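Local coordinates for extracellular solute-binding protein family 1 (Arthrobacter chlorophenolicus, PDB 4R2F) that probably serves as the extracellular sugar-binding component of an ABC-type transporter and holds laminaribiose in its ligand pocket, at residues V235-E239 with D413-A417. Residues are numbered along the deposited sequence; the frame is centred on the assembly and turned at random.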
loop_
_atom_site.group_PDB
_atom_site.type_symbol
_atom_site.label_atom_id
_atom_site.label_comp_id
_atom_site.label_asym_id
_atom_site.label_seq_id
_atom_site.Cartn_x
_atom_site.Cartn_y
_atom_site.Cartn_z
ATOM N N VAL A 235 5.744 4.754 20.942
ATOM C CA VAL A 235 5.874 3.731 21.989
ATOM C C VAL A 235 4.509 3.254 22.406
ATOM O O VAL A 235 4.265 2.048 22.528
ATOM C CB VAL A 235 6.647 4.240 23.233
ATOM C CG1 VAL A 235 6.613 3.217 24.362
ATOM C CG2 VAL A 235 8.083 4.556 22.855
ATOM N N GLU A 236 3.615 4.196 22.647
ATOM C CA GLU A 236 2.239 3.847 22.976
ATOM C C GLU A 236 1.553 2.970 21.929
ATOM O O GLU A 236 0.764 2.094 22.282
ATOM C CB GLU A 236 1.387 5.089 23.084
ATOM C CG GLU A 236 0.925 5.447 24.457
ATOM C CD GLU A 236 -0.137 6.505 24.372
ATOM O OE1 GLU A 236 -1.245 6.263 24.882
ATOM O OE2 GLU A 236 0.133 7.557 23.751
ATOM N N ALA A 237 1.795 3.281 20.658
ATOM C CA ALA A 237 1.198 2.562 19.555
ATOM C C ALA A 237 1.666 1.115 19.577
ATOM O O ALA A 237 0.858 0.196 19.457
ATOM C CB ALA A 237 1.533 3.231 18.232
ATOM N N VAL A 238 2.963 0.926 19.802
ATOM C CA VAL A 238 3.535 -0.399 19.856
ATOM C C VAL A 238 3.085 -1.156 21.098
ATOM O O VAL A 238 2.827 -2.356 21.009
ATOM C CB VAL A 238 5.066 -0.369 19.757
ATOM C CG1 VAL A 238 5.653 -1.768 19.947
ATOM C CG2 VAL A 238 5.481 0.152 18.393
ATOM N N GLU A 239 2.972 -0.468 22.233
ATOM C CA GLU A 239 2.415 -1.072 23.446
ATOM C C GLU A 239 0.985 -1.569 23.224
ATOM O O GLU A 239 0.590 -2.589 23.761
ATOM C CB GLU A 239 2.435 -0.088 24.632
ATOM C CG GLU A 239 3.823 0.140 25.221
ATOM C CD GLU A 239 3.866 1.184 26.341
ATOM O OE1 GLU A 239 2.933 2.011 26.479
ATOM O OE2 GLU A 239 4.861 1.185 27.096
ATOM N N ASP A 413 9.828 -5.945 24.503
ATOM C CA ASP A 413 9.035 -4.801 24.926
ATOM C C ASP A 413 9.097 -3.688 23.853
ATOM O O ASP A 413 9.949 -3.708 22.954
ATOM C CB ASP A 413 9.511 -4.274 26.281
ATOM C CG ASP A 413 10.901 -3.689 26.208
ATOM O OD1 ASP A 413 11.883 -4.469 26.180
ATOM O OD2 ASP A 413 11.007 -2.451 26.148
ATOM N N ALA A 414 8.181 -2.741 23.966
ATOM C CA ALA A 414 7.951 -1.740 22.901
ATOM C C ALA A 414 9.196 -0.909 22.630
ATOM O O ALA A 414 9.656 -0.786 21.486
ATOM C CB ALA A 414 6.776 -0.849 23.288
ATOM N N LYS A 415 9.760 -0.367 23.705
ATOM C CA LYS A 415 10.993 0.430 23.603
ATOM C C LYS A 415 12.128 -0.335 22.950
ATOM O O LYS A 415 12.798 0.201 22.062
ATOM C CB LYS A 415 11.417 0.970 24.985
ATOM C CG LYS A 415 10.739 2.285 25.357
ATOM C CD LYS A 415 10.399 2.412 26.837
ATOM C CE LYS A 415 10.047 3.852 27.180
ATOM N NZ LYS A 415 9.126 3.946 28.343
ATOM N N SER A 416 12.335 -1.597 23.342
ATOM C CA SER A 416 13.407 -2.400 22.733
ATOM C C SER A 416 13.177 -2.641 21.240
ATOM O O SER A 416 14.110 -2.576 20.432
ATOM C CB SER A 416 13.585 -3.760 23.448
ATOM O OG SER A 416 13.840 -3.589 24.852
ATOM N N ALA A 417 11.956 -3.005 20.887
ATOM C CA ALA A 417 11.628 -3.269 19.483
ATOM C C ALA A 417 11.888 -2.007 18.626
ATOM O O ALA A 417 12.536 -2.077 17.593
ATOM C CB ALA A 417 10.190 -3.718 19.375
#
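A414, the first residue of helix 414-428, sets its methyl group against V235, V238 and E239 of helix 232-246: a helix-helix packing contact at the periphery of a solute-binding protein of the SBP_bac_1 family, away from the centre of the chain. The tight part is a cluster around that methyl. V238 CG1 lies 3.6 Å from A414 CB, and the backbones come close here, with V238 CA and A414 CA 5.5 Å apart. With chi1 at 175°, CG1 of V238 lies beside the carbonyl carbon and reaches the methyl, whereas CG2, beside the backbone N, points clear of A414. E239 CG packs almost as closely, 3.7 Å from A414 CB. At the cluster's edge, one turn before V238, V235 O stands 3.9 Å from A414 CB, already engaged by the helical bond from E239 N. V238 also packs on F403 and V407 of helix 398-408, which closes the buried side, and both valines touch L418 one turn further along helix 414-428.

Beyond E239 CG the contact slackens: the extended chain carries the carboxylate outward. K415 runs past V235, CG to V235 CG2 at 4.3 Å. E239 OE2 and K415 NZ, 5.2 Å apart, are too distant for a salt bridge; at most a longer-range attraction, probably screened by solvent, acts between them. No hydrogen bond joins the two segments. The start of helix 414-428 is instead fixed from within by D413 as N-cap, whose OD2 accepts from S416 N at 3.2 Å, the donor standing above the carboxylate plane, 56° out of it.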